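PDB 7JQE: ESAT-6/WXG100 secretion system protein from Streptococcus gallolyticus, which is the EsaA subunit of a type VIIb secretion system and probably takes part, through its extracellular region, in exporting protein toxins. Local coordinates for residues Asn151-Glu154 against Arg155-Ala158; Leu479-Glu482 against Ile483-Gln487; Leu139-Ile143 against Asn144-Ala148. All coordinates share one frame; numbering follows the deposited sequence.

Contact 1 (Asn151-Glu154 against Arg155-Ala158)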
loop_
_atom_site.group_PDB
_atom_site.type_symbol
_atom_site.label_atom_id
_atom_site.label_comp_id
_atom_site.label_asym_id
_atom_site.label_seq_id
_atom_site.Cartn_x
_atom_site.Cartn_y
_atom_site.Cartn_z
ATOM N N ASN A 151 -2.276 -61.946 -28.200
ATOM C CA ASN A 151 -3.133 -60.816 -28.530
ATOM C C ASN A 151 -2.398 -59.510 -28.251
ATOM O O ASN A 151 -1.926 -59.273 -27.134
ATOM C CB ASN A 151 -4.437 -60.884 -27.734
ATOM C CG ASN A 151 -5.432 -59.811 -28.147
ATOM O OD1 ASN A 151 -5.096 -58.627 -28.232
ATOM N ND2 ASN A 151 -6.664 -60.225 -28.414
ATOM N N GLN A 152 -2.298 -58.665 -29.278
ATOM C CA GLN A 152 -1.478 -57.464 -29.175
ATOM C C GLN A 152 -2.128 -56.403 -28.296
ATOM O O GLN A 152 -1.451 -55.787 -27.467
ATOM C CB GLN A 152 -1.194 -56.902 -30.566
ATOM C CG GLN A 152 -0.327 -55.663 -30.562
ATOM C CD GLN A 152 0.142 -55.280 -31.949
ATOM O OE1 GLN A 152 0.353 -56.139 -32.805
ATOM N NE2 GLN A 152 0.300 -53.982 -32.183
ATOM N N GLU A 153 -3.430 -56.166 -28.462
ATOM C CA GLU A 153 -4.102 -55.215 -27.583
ATOM C C GLU A 153 -4.149 -55.734 -26.152
ATOM O O GLU A 153 -4.026 -54.956 -25.200
ATOM C CB GLU A 153 -5.509 -54.915 -28.102
ATOM C CG GLU A 153 -5.542 -54.055 -29.362
ATOM C CD GLU A 153 -4.948 -52.668 -29.154
ATOM O OE1 GLU A 153 -4.510 -52.356 -28.024
ATOM O OE2 GLU A 153 -4.922 -51.883 -30.128
ATOM N N GLU A 154 -4.328 -57.046 -25.979
ATOM C CA GLU A 154 -4.257 -57.621 -24.642
ATOM C C GLU A 154 -2.876 -57.423 -24.032
ATOM O O GLU A 154 -2.749 -57.290 -22.810
ATOM C CB GLU A 154 -4.620 -59.106 -24.691
ATOM C CG GLU A 154 -4.691 -59.780 -23.332
ATOM C CD GLU A 154 -5.044 -61.254 -23.430
ATOM O OE1 GLU A 154 -5.252 -61.750 -24.559
ATOM O OE2 GLU A 154 -5.111 -61.917 -22.373
ATOM N N ARG A 155 -1.835 -57.389 -24.869
ATOM C CA ARG A 155 -0.479 -57.174 -24.376
ATOM C C ARG A 155 -0.270 -55.720 -23.964
ATOM O O ARG A 155 0.272 -55.439 -22.889
ATOM C CB ARG A 155 0.524 -57.597 -25.450
ATOM C CG ARG A 155 1.976 -57.628 -25.007
ATOM C CD ARG A 155 2.741 -58.701 -25.778
ATOM N NE ARG A 155 2.124 -58.966 -27.076
ATOM C CZ ARG A 155 2.498 -58.396 -28.217
ATOM N NH1 ARG A 155 3.498 -57.528 -28.231
ATOM N NH2 ARG A 155 1.871 -58.696 -29.347
ATOM N N LYS A 156 -0.702 -54.779 -24.809
ATOM C CA LYS A 156 -0.591 -53.364 -24.466
ATOM C C LYS A 156 -1.335 -53.045 -23.176
ATOM O O LYS A 156 -0.840 -52.284 -22.337
ATOM C CB LYS A 156 -1.119 -52.504 -25.613
ATOM C CG LYS A 156 -0.101 -52.223 -26.700
ATOM C CD LYS A 156 -0.724 -51.431 -27.839
ATOM C CE LYS A 156 0.323 -50.606 -28.571
ATOM N NZ LYS A 156 1.485 -51.435 -28.999
ATOM N N LEU A 157 -2.533 -53.607 -23.002
ATOM C CA LEU A 157 -3.282 -53.370 -21.772
ATOM C C LEU A 157 -2.498 -53.848 -20.555
ATOM O O LEU A 157 -2.399 -53.141 -19.545
ATOM C CB LEU A 157 -4.645 -54.060 -21.845
ATOM C CG LEU A 157 -5.547 -53.848 -20.626
ATOM C CD1 LEU A 157 -5.832 -52.364 -20.415
ATOM C CD2 LEU A 157 -6.841 -54.635 -20.759
ATOM N N ALA A 158 -1.921 -55.051 -20.640
ATOM C CA ALA A 158 -1.155 -55.590 -19.522
ATOM C C ALA A 158 0.055 -54.718 -19.202
ATOM O O ALA A 158 0.395 -54.524 -18.030
ATOM C CB ALA A 158 -0.716 -57.021 -19.829
#
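Arg155 N reaches back to Asn151 O at 2.9 Å to open the first turn of helix 152-164, and the bonds from Lys156 N to Gln152 O, Leu157 N to Glu153 O and Ala158 N to Glu154 O carry the same i to i+4 pattern onward. The Arg155 N to Asn151 O bond is bent, with an N-H...O angle of 132°, and Arg155 N also has a weak bond to Gln152 O. Ahead of the helix, the Asn151 side chain caps the first turn: OD1 takes Glu154 N at 2.9 Å in a nearly straight bond (172°), although the donor stands above the plane of the side-chain carbonyl. Arg155 is the buried member. Its chain bends at chi2 and chi3 and doubles back toward the start of the helix, which sets NH2 3.6 Å from Gln152 CA and 3.8 Å from Gln152 CB, while NE makes a weak hydrogen bond to Thr149 O just upstream. Glu153 and Lys156 cross at a slant, Glu153 OE1 lying 3.9 Å from Lys156 CD, whereas the charged ends stay apart, 6.1 Å from Glu153 OE1 to Lys156 NZ. Any attraction between them is therefore probably modest. The extended Glu154 chain touches Thr149 of the loop before the helix. This is a classic asparagine N-cap, closing the free N-H end of an alpha-helix.

Contact 2 (Leu479-Glu482 against Ile483-Gln487)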
loop_
_atom_site.group_PDB
_atom_site.type_symbol
_atom_site.label_atom_id
_atom_site.label_comp_id
_atom_site.label_asym_id
_atom_site.label_seq_id
_atom_site.Cartn_x
_atom_site.Cartn_y
_atom_site.Cartn_z
ATOM N N LEU A 479 6.556 -48.553 -27.263
ATOM C CA LEU A 479 7.943 -48.949 -27.478
ATOM C C LEU A 479 8.223 -50.325 -26.886
ATOM O O LEU A 479 8.963 -51.119 -27.479
ATOM C CB LEU A 479 8.887 -47.907 -26.888
ATOM C CG LEU A 479 8.891 -46.551 -27.595
ATOM C CD1 LEU A 479 9.380 -45.457 -26.651
ATOM C CD2 LEU A 479 9.749 -46.611 -28.845
ATOM N N THR A 480 7.651 -50.624 -25.718
ATOM C CA THR A 480 7.808 -51.962 -25.156
ATOM C C THR A 480 7.151 -53.006 -26.049
ATOM O O THR A 480 7.731 -54.066 -26.311
ATOM C CB THR A 480 7.224 -52.021 -23.745
ATOM O OG1 THR A 480 7.992 -51.189 -22.871
ATOM C CG2 THR A 480 7.258 -53.449 -23.221
ATOM N N ASN A 481 5.942 -52.719 -26.533
ATOM C CA ASN A 481 5.260 -53.649 -27.423
ATOM C C ASN A 481 6.057 -53.877 -28.700
ATOM O O ASN A 481 6.070 -54.988 -29.244
ATOM C CB ASN A 481 3.861 -53.129 -27.747
ATOM C CG ASN A 481 3.075 -54.090 -28.611
ATOM O OD1 ASN A 481 2.524 -55.074 -28.119
ATOM N ND2 ASN A 481 3.023 -53.814 -29.908
ATOM N N GLU A 482 6.728 -52.835 -29.197
ATOM C CA GLU A 482 7.523 -52.982 -30.411
ATOM C C GLU A 482 8.750 -53.850 -30.164
ATOM O O GLU A 482 9.123 -54.669 -31.015
ATOM C CB GLU A 482 7.918 -51.604 -30.945
ATOM C CG GLU A 482 6.742 -50.807 -31.505
ATOM C CD GLU A 482 6.874 -49.311 -31.279
ATOM O OE1 GLU A 482 7.919 -48.874 -30.757
ATOM O OE2 GLU A 482 5.930 -48.570 -31.620
ATOM N N ILE A 483 9.384 -53.696 -28.999
ATOM C CA ILE A 483 10.511 -54.560 -28.652
ATOM C C ILE A 483 10.076 -56.021 -28.627
ATOM O O ILE A 483 10.791 -56.908 -29.108
ATOM C CB ILE A 483 11.119 -54.130 -27.306
ATOM C CG1 ILE A 483 11.590 -52.675 -27.375
ATOM C CG2 ILE A 483 12.260 -55.054 -26.918
ATOM C CD1 ILE A 483 12.170 -52.159 -26.083
ATOM N N ILE A 484 8.900 -56.293 -28.060
ATOM C CA ILE A 484 8.403 -57.663 -27.993
ATOM C C ILE A 484 8.233 -58.231 -29.395
ATOM O O ILE A 484 8.633 -59.368 -29.678
ATOM C CB ILE A 484 7.088 -57.715 -27.196
ATOM C CG1 ILE A 484 7.359 -57.481 -25.708
ATOM C CG2 ILE A 484 6.373 -59.034 -27.422
ATOM C CD1 ILE A 484 6.107 -57.444 -24.851
ATOM N N GLU A 485 7.645 -57.445 -30.298
ATOM C CA GLU A 485 7.439 -57.929 -31.658
ATOM C C GLU A 485 8.764 -58.115 -32.392
ATOM O O GLU A 485 8.930 -59.080 -33.146
ATOM C CB GLU A 485 6.518 -56.981 -32.422
ATOM C CG GLU A 485 5.047 -57.183 -32.102
ATOM C CD GLU A 485 4.153 -56.155 -32.769
ATOM O OE1 GLU A 485 4.686 -55.223 -33.410
ATOM O OE2 GLU A 485 2.916 -56.278 -32.652
ATOM N N LEU A 486 9.721 -57.208 -32.179
ATOM C CA LEU A 486 11.020 -57.359 -32.829
ATOM C C LEU A 486 11.740 -58.608 -32.334
ATOM O O LEU A 486 12.319 -59.355 -33.130
ATOM C CB LEU A 486 11.876 -56.113 -32.604
ATOM C CG LEU A 486 13.247 -56.101 -33.287
ATOM C CD1 LEU A 486 13.126 -56.417 -34.768
ATOM C CD2 LEU A 486 13.928 -54.757 -33.087
ATOM N N GLN A 487 11.715 -58.856 -31.022
ATOM C CA GLN A 487 12.309 -60.084 -30.499
ATOM C C GLN A 487 11.599 -61.315 -31.043
ATOM O O GLN A 487 12.241 -62.328 -31.345
ATOM C CB GLN A 487 12.278 -60.085 -28.972
ATOM C CG GLN A 487 13.624 -59.804 -28.331
ATOM C CD GLN A 487 14.577 -60.973 -28.439
ATOM O OE1 GLN A 487 14.424 -61.975 -27.742
ATOM N NE2 GLN A 487 15.568 -60.856 -29.315
#
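Ile483 lies close against the turn before it: CG1 sits 3.1 Å from Leu479 O, the same carbonyl that accepts Ile483 N at 3.0 Å. CG1 stands beside the backbone nitrogen (chi1 -59°), so the branch runs back along the helix and CD1 also stays near that oxygen. Ile484 repeats the pattern one residue on, with CG1 3.5 Å from Thr480 O, and its CD1 passes the Thr480 methyl CG2 only loosely, at 4.5 Å. Backbone bonds from Ile484 N to Thr480 O, Glu485 N to Asn481 O and Leu486 N to Glu482 O, all close to 160° at the hydrogen, keep this part of helix 462-491 regular. The Thr480 hydroxyl is held by two hydrogen bonds, to Tyr476 O one turn earlier and to Arg127 NH1 of helix 102-135.

The looser side belongs to Asn481 and Glu485. Glu485 is partly exposed, and its extended chain lays CG 3.7 Å from Asn481 O before the carboxylate passes the Asn481 amide, the two planes being turned 66° apart. The two side chains cross obliquely and approach each other only loosely.

Several parts of the fold enclose this helix. Ile483 and Leu486 face helix 102-135, where they meet Val123 and Leu120 respectively; Ile484 packs on Ile143, Tyr146 and Phe147 of the loop between helices 102-135 and 152-164 and on Arg155 of helix 152-164, which also receives Thr480 at Ile159. Thr126 and Leu119 of the second subunit pack on Glu482 and on Glu485 and Leu486, placing this part of helix 462-491 between its own chain's helices and the partner subunit.

Contact 3 (Leu139-Ile143 against Asn144-Ala148). With EDO (1,2-ethanediol), chain O; EDO (1,2-ethanediol), chain P; EDO (1,2-ethanediol), chain L.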
loop_
_atom_site.group_PDB
_atom_site.type_symbol
_atom_site.label_atom_id
_atom_site.label_comp_id
_atom_site.label_asym_id
_atom_site.label_seq_id
_atom_site.Cartn_x
_atom_site.Cartn_y
_atom_site.Cartn_z
ATOM N N LEU A 139 12.823 -47.119 -15.888
ATOM C CA LEU A 139 12.131 -48.282 -15.342
ATOM C C LEU A 139 12.658 -49.586 -15.928
ATOM O O LEU A 139 12.670 -50.610 -15.235
ATOM C CB LEU A 139 10.626 -48.157 -15.581
ATOM C CG LEU A 139 9.930 -47.036 -14.802
ATOM C CD1 LEU A 139 8.478 -46.903 -15.228
ATOM C CD2 LEU A 139 10.026 -47.295 -13.310
ATOM N N ALA A 140 13.106 -49.569 -17.179
ATOM C CA ALA A 140 13.557 -50.775 -17.877
ATOM C C ALA A 140 12.596 -51.935 -17.624
ATOM O O ALA A 140 12.952 -52.970 -17.061
ATOM C CB ALA A 140 14.981 -51.150 -17.474
ATOM N N LEU A 141 11.351 -51.730 -18.045
ATOM C CA LEU A 141 10.326 -52.749 -17.869
ATOM C C LEU A 141 10.747 -54.032 -18.571
ATOM O O LEU A 141 11.178 -54.004 -19.728
ATOM C CB LEU A 141 8.992 -52.249 -18.416
ATOM C CG LEU A 141 7.750 -53.065 -18.053
ATOM C CD1 LEU A 141 7.486 -52.983 -16.559
ATOM C CD2 LEU A 141 6.548 -52.578 -18.846
ATOM N N ASP A 142 10.633 -55.155 -17.865
ATOM C CA ASP A 142 11.074 -56.447 -18.383
ATOM C C ASP A 142 9.997 -57.040 -19.289
ATOM O O ASP A 142 8.882 -57.324 -18.840
ATOM C CB ASP A 142 11.404 -57.390 -17.227
ATOM C CG ASP A 142 11.638 -58.811 -17.682
ATOM O OD1 ASP A 142 12.731 -59.095 -18.219
ATOM O OD2 ASP A 142 10.726 -59.646 -17.501
ATOM N N ILE A 143 10.337 -57.237 -20.565
ATOM C CA ILE A 143 9.355 -57.696 -21.544
ATOM C C ILE A 143 8.913 -59.132 -21.300
ATOM O O ILE A 143 7.824 -59.520 -21.735
ATOM C CB ILE A 143 9.909 -57.569 -22.977
ATOM C CG1 ILE A 143 11.050 -58.565 -23.191
ATOM C CG2 ILE A 143 10.373 -56.147 -23.249
ATOM C CD1 ILE A 143 11.459 -58.732 -24.643
ATOM N N ASN A 144 9.733 -59.933 -20.613
ATOM C CA ASN A 144 9.471 -61.367 -20.504
ATOM C C ASN A 144 8.057 -61.673 -20.025
ATOM O O ASN A 144 7.459 -62.665 -20.454
ATOM C CB ASN A 144 10.495 -62.009 -19.566
ATOM C CG ASN A 144 10.031 -63.345 -19.022
ATOM O OD1 ASN A 144 10.286 -64.393 -19.614
ATOM N ND2 ASN A 144 9.348 -63.314 -17.884
ATOM N N SER A 145 7.506 -60.840 -19.141
ATOM C CA SER A 145 6.212 -61.152 -18.540
ATOM C C SER A 145 5.090 -61.167 -19.570
ATOM O O SER A 145 4.095 -61.879 -19.392
ATOM C CB SER A 145 5.895 -60.148 -17.431
ATOM O OG SER A 145 4.614 -60.392 -16.876
ATOM N N TYR A 146 5.221 -60.390 -20.644
ATOM C CA TYR A 146 4.174 -60.256 -21.647
ATOM C C TYR A 146 4.484 -61.014 -22.928
ATOM O O TYR A 146 3.654 -61.027 -23.842
ATOM C CB TYR A 146 3.943 -58.776 -21.973
ATOM C CG TYR A 146 4.170 -57.847 -20.798
ATOM C CD1 TYR A 146 5.430 -57.321 -20.539
ATOM C CD2 TYR A 146 3.129 -57.499 -19.949
ATOM C CE1 TYR A 146 5.647 -56.482 -19.472
ATOM C CE2 TYR A 146 3.337 -56.659 -18.874
ATOM C CZ TYR A 146 4.597 -56.152 -18.641
ATOM O OH TYR A 146 4.810 -55.315 -17.573
ATOM N N PHE A 147 5.655 -61.649 -23.017
ATOM C CA PHE A 147 6.082 -62.245 -24.277
ATOM C C PHE A 147 5.144 -63.360 -24.722
ATOM O O PHE A 147 5.009 -63.612 -25.926
ATOM C CB PHE A 147 7.514 -62.764 -24.141
ATOM C CG PHE A 147 8.254 -62.869 -25.446
ATOM C CD1 PHE A 147 8.740 -61.731 -26.072
ATOM C CD2 PHE A 147 8.477 -64.103 -26.038
ATOM C CE1 PHE A 147 9.426 -61.817 -27.270
ATOM C CE2 PHE A 147 9.164 -64.200 -27.238
ATOM C CZ PHE A 147 9.639 -63.055 -27.856
ATOM N N ALA A 148 4.481 -64.030 -23.776
ATOM C CA ALA A 148 3.628 -65.163 -24.121
ATOM C C ALA A 148 2.256 -64.728 -24.620
ATOM O O ALA A 148 1.615 -65.468 -25.376
ATOM C CB ALA A 148 3.476 -66.095 -22.918
HETATM C C1 EDO O . 9.109 -67.783 -19.971
HETATM O O1 EDO O . 8.535 -66.502 -20.256
HETATM C C2 EDO O . 8.201 -68.552 -19.015
HETATM O O2 EDO O . 8.862 -69.741 -18.563
HETATM C C1 EDO P . 14.567 -65.252 -19.580
HETATM O O1 EDO P . 13.766 -64.623 -18.571
HETATM C C2 EDO P . 13.756 -66.332 -20.292
HETATM O O2 EDO P . 12.676 -65.745 -21.028
HETATM C C1 EDO L . 1.564 -58.900 -14.396
HETATM O O1 EDO L . 2.767 -58.737 -15.155
HETATM C C2 EDO L . 0.570 -59.740 -15.189
HETATM O O2 EDO L . -0.621 -59.932 -14.414
#
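Ile143 O accepts Tyr146 N at 3.0 Å, in a backbone hydrogen bond around which the chain turns between residues 139-143 and 144-148. Asn144 comes first in the second segment. Its side chain runs beside that of Asp142, pointing the same way, with the carboxylate and amide planes 36° apart; Asp142 OD2 lies 3.1 Å from Asn144 CB. The amide oxygen OD1 is gripped twice by ethanediol, probably picked up from the crystallisation liquor: O1 of the chain O molecule lies 2.8 Å from it, and O2 of the chain P molecule also donates to it.

Ser145 follows, giving its hydroxyl to O1 of the chain L ethanediol at 3.0 Å, while its CB sits over the centre of one face of the Tyr146 ring. Tyr146 is the buried residue of the group. Its chi1 of -32° is displaced from a staggered value and swings the ring back along the incoming chain, where CE1 comes 3.4 Å from Asp142 O and the Leu141 side chain crosses the tyrosine at about a right angle. Leu141 CD2 touches Tyr146 OH at 3.5 Å and CE1 at 4.1 Å; the hydroxyl itself is hydrogen-bonded to Asp162 OD2 of helix 152-164. At Phe147 the contact becomes apolar and loose, Ile143 CD1 meeting ring atom CD1 at 4.3 Å.

Together this is a turn closed by an i to i+3 backbone bond, within the connection between helix 102-135 and helix 152-164, and its aromatic and aliphatic side chains fill in against the neighbouring helices.

Overall arrangement
Following the chain from the N terminus, contact 3 comes first, turning the connection between helix 102-135 and helix 152-164. Contact 1 then closes the N-terminal turn of helix 152-164. Contact 2 comes more than 300 residues later, on helix 462-491, after the chain has passed through further helices and two antiparallel sheets and returned. The three lie in series, none nested or crossed, yet their centres are only 9 to 12 Å apart. Ile484 is a point where contact 2 touches both of the others, while the Arg155 side chain of contact 1 also touches Tyr146 of contact 3, so early and late parts of the chain pack together here.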